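Local coordinates for protein putative SnoaL-like polyketide cyclase (Shewanella denitrificans, PDB 3LZA) that is of unknown substrate but probably acts as a polyketide cyclase of the SnoaL-like group in the NTF2 superfamily, at residues A[17-22]-A[26-31]; A[45-50]-A[54-59]; A[85-90]-A[127-132]. All blocks are in the same frame, centred on the assembly; numbering follows the deposited sequence.

Contact 1: A[17-22]-A[26-31]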
# COMPACT_ATOMS: atom_id res chain seq x y z
N ILE A 17 -4.62 -9.24 -12.79
CA ILE A 17 -4.79 -7.85 -13.24
C ILE A 17 -5.13 -7.79 -14.76
O ILE A 17 -5.89 -6.97 -15.21
CB ILE A 17 -3.53 -7.01 -12.90
CG1 ILE A 17 -3.41 -6.83 -11.37
CG2 ILE A 17 -3.49 -5.69 -13.66
CD1 ILE A 17 -4.52 -6.06 -10.75
N LYS A 18 -4.54 -8.64 -15.56
CA LYS A 18 -4.88 -8.64 -16.98
C LYS A 18 -6.38 -8.94 -17.19
O LYS A 18 -7.09 -8.19 -17.92
CB LYS A 18 -3.98 -9.66 -17.71
CG LYS A 18 -4.20 -9.73 -19.22
CD LYS A 18 -3.14 -10.68 -19.84
CE LYS A 18 -3.25 -10.73 -21.36
NZ LYS A 18 -4.62 -10.91 -21.82
N ALA A 19 -6.88 -9.97 -16.50
CA ALA A 19 -8.30 -10.36 -16.61
C ALA A 19 -9.21 -9.23 -16.09
O ALA A 19 -10.21 -8.90 -16.70
CB ALA A 19 -8.58 -11.74 -15.88
N LEU A 20 -8.84 -8.63 -14.96
CA LEU A 20 -9.66 -7.56 -14.40
C LEU A 20 -9.72 -6.40 -15.37
O LEU A 20 -10.80 -5.79 -15.56
CB LEU A 20 -9.06 -7.06 -13.05
CG LEU A 20 -9.67 -5.82 -12.35
CD1 LEU A 20 -11.07 -6.07 -11.95
CD2 LEU A 20 -8.77 -5.37 -11.11
N THR A 21 -8.56 -5.99 -15.88
CA THR A 21 -8.54 -4.72 -16.67
C THR A 21 -9.04 -4.94 -18.10
O THR A 21 -9.46 -3.99 -18.77
CB THR A 21 -7.19 -3.97 -16.70
OG1 THR A 21 -6.19 -4.84 -17.25
CG2 THR A 21 -6.80 -3.47 -15.33
N GLU A 22 -8.99 -6.20 -18.56
CA GLU A 22 -9.60 -6.58 -19.84
C GLU A 22 -11.09 -6.89 -19.75
O GLU A 22 -11.70 -7.29 -20.76
CB GLU A 22 -8.87 -7.77 -20.45
CG GLU A 22 -7.55 -7.35 -21.05
CD GLU A 22 -6.76 -8.49 -21.63
OE1 GLU A 22 -7.24 -9.65 -21.64
OE2 GLU A 22 -5.64 -8.21 -22.11
N GLN A 26 -14.84 -14.42 -17.35
CA GLN A 26 -14.66 -15.85 -17.38
C GLN A 26 -13.30 -16.16 -16.80
O GLN A 26 -13.20 -16.98 -15.90
CB GLN A 26 -14.81 -16.41 -18.82
CG GLN A 26 -16.22 -16.30 -19.43
CD GLN A 26 -16.52 -14.93 -20.03
OE1 GLN A 26 -15.60 -14.22 -20.48
NE2 GLN A 26 -17.81 -14.53 -20.04
N THR A 27 -12.26 -15.48 -17.28
CA THR A 27 -10.93 -15.68 -16.71
C THR A 27 -10.85 -15.19 -15.28
O THR A 27 -10.27 -15.86 -14.46
CB THR A 27 -9.85 -14.97 -17.57
OG1 THR A 27 -9.94 -15.48 -18.89
CG2 THR A 27 -8.40 -15.22 -17.05
N LEU A 28 -11.41 -14.02 -14.97
CA LEU A 28 -11.30 -13.47 -13.63
C LEU A 28 -11.92 -14.41 -12.57
O LEU A 28 -11.33 -14.65 -11.49
CB LEU A 28 -11.88 -12.04 -13.58
CG LEU A 28 -11.58 -11.23 -12.33
CD1 LEU A 28 -10.05 -11.08 -12.15
CD2 LEU A 28 -12.27 -9.89 -12.37
N SER A 29 -13.08 -14.99 -12.91
CA SER A 29 -13.80 -15.86 -12.00
C SER A 29 -13.00 -17.05 -11.57
O SER A 29 -13.23 -17.52 -10.48
CB SER A 29 -15.14 -16.36 -12.57
OG SER A 29 -14.96 -17.25 -13.65
N LYS A 30 -12.09 -17.56 -12.41
CA LYS A 30 -11.16 -18.63 -11.99
C LYS A 30 -10.31 -18.31 -10.75
O LYS A 30 -9.84 -19.25 -10.04
CB LYS A 30 -10.17 -19.04 -13.13
CG LYS A 30 -10.74 -19.49 -14.48
CD LYS A 30 -11.92 -20.45 -14.39
CE LYS A 30 -12.51 -20.75 -15.78
NZ LYS A 30 -13.70 -19.86 -16.09
N TYR A 31 -10.06 -17.03 -10.48
CA TYR A 31 -9.27 -16.63 -9.31
C TYR A 31 -10.07 -16.48 -8.02
O TYR A 31 -9.47 -16.34 -6.97
CB TYR A 31 -8.54 -15.32 -9.57
CG TYR A 31 -7.48 -15.41 -10.64
CD1 TYR A 31 -6.17 -15.79 -10.33
CD2 TYR A 31 -7.78 -15.08 -11.94
CE1 TYR A 31 -5.18 -15.84 -11.34
CE2 TYR A 31 -6.82 -15.14 -12.96
CZ TYR A 31 -5.53 -15.52 -12.65
OH TYR A 31 -4.60 -15.54 -13.66
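Ala19 sets its CB over the flank of helix 25-29, between the side chains of Thr27 and Leu28. Ala19 CB lies 3.7 Å from Thr27 CG2 and 4.0 Å from Leu28 CB. Ala19 CB is also 3.7 Å from Leu28 N, so the two backbones can draw close: the CA atoms of Ala19 and Leu28 are 5.2 Å apart. Thr27 turns its methyl, not its hydroxyl, to the alanine. CG2 stands anti to the backbone N, and OG1 sits on the other branch, where it is hydrogen-bonded to Asp24 OD2 in the turn between the helices. Leu28 does the rest of the work. Its CG is anti to the backbone N (chi1 -168°), which carries the two methyls along the flank of helix 8-21. Leu28 CD1 lies 3.9 Å from Leu20 N. Leu28 CD2 meets Leu20 CD1 at 4.0 Å, and the two leucines run side by side, pointing the same way. No hydrogen bond joins the segments; the contact is apolar. Some polar links close within each segment. Thr21 OG1 returns to Ile17 O at 3.0 Å, and the backbone N of Thr21 reaches the same oxygen from the opposite face of its carbonyl plane. Gln26 O likewise takes Ser29 OG and Lys30 NZ from opposite faces. Here helix 8-21 packs against the short helix 25-29 that follows it after a tight turn. Leu20 and Leu28 both continue onto Leu57 of helix 50-61, while Ile17 and Thr21 reach Phe69 and Phe67 of strand 66-77.

Contact 2: A[45-50]-A[54-59]; sequences TKYIGT and IAFLQR
Tyr47 and Phe56 lay their rings face to face, with centroids 3.8 Å apart and planes 13° from parallel. Phe56 CG lies over the centre of the tyrosine ring, and Tyr47 CE2 over that of the phenylalanine. The tightest approach is at the phenol end, where Tyr47 CZ is 3.3 Å from Phe56 CD1. Phe56 CB adds a CH-pi contact over the same tyrosine face. Phe56 reaches it with CG anti to the backbone N (chi1 165°). Beyond the stack, water 1 bridges Tyr47 OH (3.1 Å) and Arg59 NH2 (2.9 Å), accepting from the arginine. It sits at the edge of the guanidinium, in its plane. With an alanine in place of Tyr47, one face of the Phe56 ring would probably lose its cover and the water its phenol partner. At the other end, Ile54 N bonds Thr50 O almost straight, closing the first turn of helix 50-61. Gly49 is the N-cap before it, with a backbone conformation in which a side chain would collide with the carbonyl oxygen of Ile48. Backbone bonds to Phe38 hold Tyr47. The ring faces supply the apolar grip, while the phenol and the guanidinium, too far apart to bond directly, share a water at the rim.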
# COMPACT_ATOMS: atom_id res chain seq x y z
N THR A 45 -15.25 -0.02 1.26
CA THR A 45 -16.20 -0.91 0.65
C THR A 45 -15.58 -2.29 0.48
O THR A 45 -14.38 -2.44 0.23
CB THR A 45 -16.64 -0.42 -0.71
OG1 THR A 45 -15.53 -0.36 -1.56
CG2 THR A 45 -17.28 1.00 -0.63
N LYS A 46 -16.44 -3.28 0.59
CA LYS A 46 -16.03 -4.66 0.46
C LYS A 46 -17.04 -5.48 -0.38
O LYS A 46 -18.26 -5.46 -0.13
CB LYS A 46 -15.85 -5.23 1.83
CG LYS A 46 -15.03 -6.44 1.95
CD LYS A 46 -14.77 -6.76 3.43
CE LYS A 46 -14.27 -5.55 4.18
NZ LYS A 46 -13.07 -5.88 4.97
N TYR A 47 -16.52 -6.22 -1.34
CA TYR A 47 -17.31 -7.18 -2.11
C TYR A 47 -16.76 -8.59 -1.88
O TYR A 47 -15.56 -8.81 -1.96
CB TYR A 47 -17.31 -6.78 -3.58
CG TYR A 47 -17.97 -5.43 -3.75
CD1 TYR A 47 -19.35 -5.30 -3.77
CD2 TYR A 47 -17.20 -4.26 -3.79
CE1 TYR A 47 -19.95 -4.05 -3.88
CE2 TYR A 47 -17.79 -3.01 -3.90
CZ TYR A 47 -19.14 -2.90 -3.94
OH TYR A 47 -19.71 -1.65 -4.04
N ILE A 48 -17.64 -9.54 -1.59
CA ILE A 48 -17.20 -10.84 -1.11
C ILE A 48 -17.77 -11.98 -1.94
O ILE A 48 -18.98 -12.09 -2.12
CB ILE A 48 -17.57 -11.04 0.39
CG1 ILE A 48 -16.98 -9.90 1.25
CG2 ILE A 48 -17.03 -12.38 0.87
CD1 ILE A 48 -17.54 -9.76 2.60
N GLY A 49 -16.89 -12.86 -2.42
CA GLY A 49 -17.29 -14.01 -3.22
C GLY A 49 -17.38 -13.72 -4.72
O GLY A 49 -17.61 -12.60 -5.12
N THR A 50 -17.15 -14.76 -5.52
CA THR A 50 -17.20 -14.71 -6.99
C THR A 50 -18.39 -13.93 -7.51
O THR A 50 -18.25 -12.96 -8.26
CB THR A 50 -17.20 -16.15 -7.58
OG1 THR A 50 -16.14 -16.89 -6.99
CG2 THR A 50 -17.01 -16.12 -9.09
N ILE A 54 -17.85 -10.14 -9.17
CA ILE A 54 -18.10 -10.07 -10.61
C ILE A 54 -19.25 -9.13 -10.93
O ILE A 54 -19.13 -8.33 -11.85
CB ILE A 54 -18.29 -11.45 -11.25
CG1 ILE A 54 -17.01 -12.28 -11.14
CG2 ILE A 54 -18.74 -11.31 -12.71
CD1 ILE A 54 -15.90 -11.85 -12.00
N ALA A 55 -20.36 -9.25 -10.21
CA ALA A 55 -21.53 -8.40 -10.40
C ALA A 55 -21.21 -6.91 -10.21
O ALA A 55 -21.72 -6.07 -10.95
CB ALA A 55 -22.74 -8.86 -9.49
N PHE A 56 -20.35 -6.58 -9.24
CA PHE A 56 -19.92 -5.21 -8.99
C PHE A 56 -19.04 -4.68 -10.13
O PHE A 56 -19.19 -3.55 -10.55
CB PHE A 56 -19.20 -5.10 -7.61
CG PHE A 56 -18.42 -3.82 -7.42
CD1 PHE A 56 -19.08 -2.61 -7.21
CD2 PHE A 56 -17.04 -3.83 -7.41
CE1 PHE A 56 -18.33 -1.42 -7.01
CE2 PHE A 56 -16.31 -2.67 -7.22
CZ PHE A 56 -16.98 -1.46 -7.03
N LEU A 57 -18.14 -5.51 -10.64
CA LEU A 57 -17.26 -5.11 -11.71
C LEU A 57 -18.06 -4.93 -12.98
O LEU A 57 -17.81 -4.01 -13.74
CB LEU A 57 -16.16 -6.17 -11.93
CG LEU A 57 -15.11 -6.28 -10.84
CD1 LEU A 57 -14.13 -7.41 -11.18
CD2 LEU A 57 -14.37 -4.96 -10.54
N GLN A 58 -19.06 -5.78 -13.21
CA GLN A 58 -19.95 -5.59 -14.36
C GLN A 58 -20.70 -4.26 -14.32
O GLN A 58 -20.75 -3.58 -15.32
CB GLN A 58 -21.00 -6.70 -14.46
CG GLN A 58 -20.46 -8.04 -14.85
CD GLN A 58 -21.52 -9.11 -14.66
OE1 GLN A 58 -22.46 -8.91 -13.90
NE2 GLN A 58 -21.43 -10.17 -15.42
N ARG A 59 -21.30 -3.92 -13.18
CA ARG A 59 -22.01 -2.64 -13.03
C ARG A 59 -21.04 -1.44 -13.23
O ARG A 59 -21.38 -0.45 -13.89
CB ARG A 59 -22.64 -2.53 -11.63
CG ARG A 59 -23.82 -3.46 -11.40
CD ARG A 59 -24.59 -3.14 -10.09
NE ARG A 59 -23.78 -3.25 -8.87
CZ ARG A 59 -23.57 -4.40 -8.21
NH1 ARG A 59 -24.10 -5.53 -8.65
NH2 ARG A 59 -22.84 -4.42 -7.11
O HOH W 1 -22.23 -1.82 -5.91

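Contact 3: A[85-90]-A[127-132]; sequences GNYHLR and DLMDYQ
The Tyr87 ring meets Met129, a selenomethionine, obliquely, and it stacks with the ring of Phe69. Met129 SE is 4.5 Å from the centroid of the Tyr87 ring, 44° off the normal. Met129 SE is 3.7 Å and Met129 CE 3.8 Å from Tyr87 CD1. This is a Met-aromatic contact. The Met129 chain bends at chi2 (-73°) and again at chi3, and the fold-back carries SE and CE over to the tyrosine. The carboxylate of Asp127 is turned 55° from the Tyr87 ring plane. Tyr87 OH and Asp127 OD1 stand 4.1 Å apart, too far for a direct bond. Water 2 lies 3.0 Å from Tyr87 OH and donates to Asp127 OD2 at 2.9 Å. Thr111 OG1 is hydrogen-bonded to both Tyr87 OH and Asp127 OD1, and Gln125 NE2 also bonds to Asp127 OD1. The buried carboxylate is therefore well supplied with polar partners, and these probably hold its rotation. Ile107 packs on Met129. Past the strand, Asp130 is the N-cap of helix 131-139, and its OD2 is hydrogen-bonded to His73 of the second subunit. Strands 80-93 and 122-129 are not neighbours in the sheet: strand 102-115 runs between them, and the side chains meet across it. Such a curved sheet with helices packed on its concave side is the cone-like fold of the NTF2 superfamily. Tyr87, Asp127 and water 2 probably belong to the polar interior that forms the pocket in relatives.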
# COMPACT_ATOMS: atom_id res chain seq x y z
N GLY A 85 1.24 2.02 -8.63
CA GLY A 85 1.09 2.64 -9.92
C GLY A 85 -0.08 3.60 -10.03
O GLY A 85 -0.40 4.33 -9.10
N ASN A 86 -0.69 3.60 -11.21
CA ASN A 86 -1.89 4.38 -11.45
C ASN A 86 -2.87 3.63 -12.36
O ASN A 86 -2.49 2.89 -13.29
CB ASN A 86 -1.59 5.80 -11.94
CG ASN A 86 -1.24 5.86 -13.38
OD1 ASN A 86 -2.13 5.80 -14.27
ND2 ASN A 86 0.04 6.03 -13.66
N TYR A 87 -4.14 3.82 -12.05
CA TYR A 87 -5.20 3.28 -12.85
C TYR A 87 -5.70 4.36 -13.81
O TYR A 87 -6.11 5.45 -13.38
CB TYR A 87 -6.33 2.87 -11.91
CG TYR A 87 -6.10 1.56 -11.19
CD1 TYR A 87 -5.42 1.52 -9.97
CD2 TYR A 87 -6.62 0.36 -11.70
CE1 TYR A 87 -5.23 0.31 -9.30
CE2 TYR A 87 -6.42 -0.86 -11.02
CZ TYR A 87 -5.75 -0.86 -9.81
OH TYR A 87 -5.57 -2.05 -9.13
N HIS A 88 -5.70 4.10 -15.11
CA HIS A 88 -6.36 5.04 -16.02
C HIS A 88 -7.69 4.46 -16.48
O HIS A 88 -7.84 3.24 -16.73
CB HIS A 88 -5.46 5.39 -17.19
CG HIS A 88 -6.18 6.09 -18.28
ND1 HIS A 88 -6.83 5.41 -19.28
CD2 HIS A 88 -6.46 7.40 -18.46
CE1 HIS A 88 -7.43 6.28 -20.08
NE2 HIS A 88 -7.21 7.49 -19.60
N LEU A 89 -8.71 5.31 -16.51
CA LEU A 89 -10.02 4.91 -16.94
C LEU A 89 -10.57 5.96 -17.91
O LEU A 89 -10.48 7.20 -17.69
CB LEU A 89 -10.95 4.66 -15.74
CG LEU A 89 -12.29 4.06 -16.13
CD1 LEU A 89 -12.85 3.20 -14.98
CD2 LEU A 89 -13.34 5.13 -16.61
N ARG A 90 -11.10 5.48 -19.04
CA ARG A 90 -11.81 6.36 -19.99
C ARG A 90 -13.17 5.79 -20.28
O ARG A 90 -13.28 4.63 -20.63
CB ARG A 90 -11.04 6.52 -21.28
CG ARG A 90 -11.67 7.54 -22.27
CD ARG A 90 -10.88 7.64 -23.57
NE ARG A 90 -11.48 8.63 -24.48
CZ ARG A 90 -11.45 9.95 -24.32
NH1 ARG A 90 -10.81 10.52 -23.30
NH2 ARG A 90 -12.04 10.73 -25.21
N ASP A 127 -7.26 -2.41 -2.10
CA ASP A 127 -6.97 -1.22 -2.89
C ASP A 127 -6.85 -0.04 -1.99
O ASP A 127 -7.65 0.14 -1.08
CB ASP A 127 -8.04 -0.93 -3.95
CG ASP A 127 -7.97 -1.83 -5.15
OD1 ASP A 127 -7.02 -2.65 -5.31
OD2 ASP A 127 -8.92 -1.72 -5.94
N LEU A 128 -5.82 0.79 -2.25
CA LEU A 128 -5.71 2.11 -1.63
C LEU A 128 -5.64 3.11 -2.80
O LEU A 128 -4.66 3.14 -3.52
CB LEU A 128 -4.44 2.20 -0.74
CG LEU A 128 -4.31 1.30 0.50
CD1 LEU A 128 -2.85 1.12 0.93
CD2 LEU A 128 -5.12 1.91 1.63
N MSE A 129 -6.69 3.91 -3.01
CA MSE A 129 -6.80 4.74 -4.19
C MSE A 129 -6.77 6.19 -3.81
O MSE A 129 -7.35 6.59 -2.78
CB MSE A 129 -8.10 4.45 -4.95
CG MSE A 129 -8.33 3.02 -5.34
SE MSE A 129 -7.13 2.57 -6.82
CE MSE A 129 -7.74 3.84 -8.05
N ASP A 130 -6.10 7.01 -4.63
CA ASP A 130 -6.04 8.45 -4.40
C ASP A 130 -7.29 9.15 -4.98
O ASP A 130 -7.27 9.73 -6.07
CB ASP A 130 -4.74 9.01 -4.98
CG ASP A 130 -4.55 10.49 -4.79
OD1 ASP A 130 -5.35 11.19 -4.13
OD2 ASP A 130 -3.56 10.99 -5.38
N TYR A 131 -8.39 9.06 -4.24
CA TYR A 131 -9.67 9.64 -4.68
C TYR A 131 -9.70 11.16 -4.71
O TYR A 131 -10.45 11.73 -5.53
CB TYR A 131 -10.84 9.10 -3.85
CG TYR A 131 -11.13 7.66 -4.08
CD1 TYR A 131 -11.53 7.22 -5.34
CD2 TYR A 131 -10.99 6.72 -3.04
CE1 TYR A 131 -11.78 5.89 -5.59
CE2 TYR A 131 -11.24 5.37 -3.28
CZ TYR A 131 -11.67 4.97 -4.55
OH TYR A 131 -11.94 3.68 -4.84
N GLN A 132 -8.88 11.85 -3.93
CA GLN A 132 -8.80 13.31 -4.10
C GLN A 132 -8.24 13.70 -5.49
O GLN A 132 -8.74 14.66 -6.10
CB GLN A 132 -8.01 14.02 -2.98
CG GLN A 132 -8.14 15.54 -3.00
CD GLN A 132 -9.58 16.02 -2.78
OE1 GLN A 132 -10.21 15.66 -1.79
NE2 GLN A 132 -10.10 16.78 -3.72
O HOH W 2 -8.47 -2.68 -8.63

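Contacts 1 and 3 are buried, and contact 2 lies at the surface. Contact 1 joins two helices by alkyl packing alone. Contact 2 joins an edge strand to the helix that follows it, by stacked rings and a bridging water. Contact 3 joins two strands of the sheet through selenium, ring and carboxylate, with a water inside. Contacts 1 and 2 meet at helix 50-61, where Leu57 serves as the common wall. Contacts 2 and 3 both reach the same sheet but do not touch. Contact 3 lies across the chain's centre from contact 1, and its Asp130 also meets the second subunit.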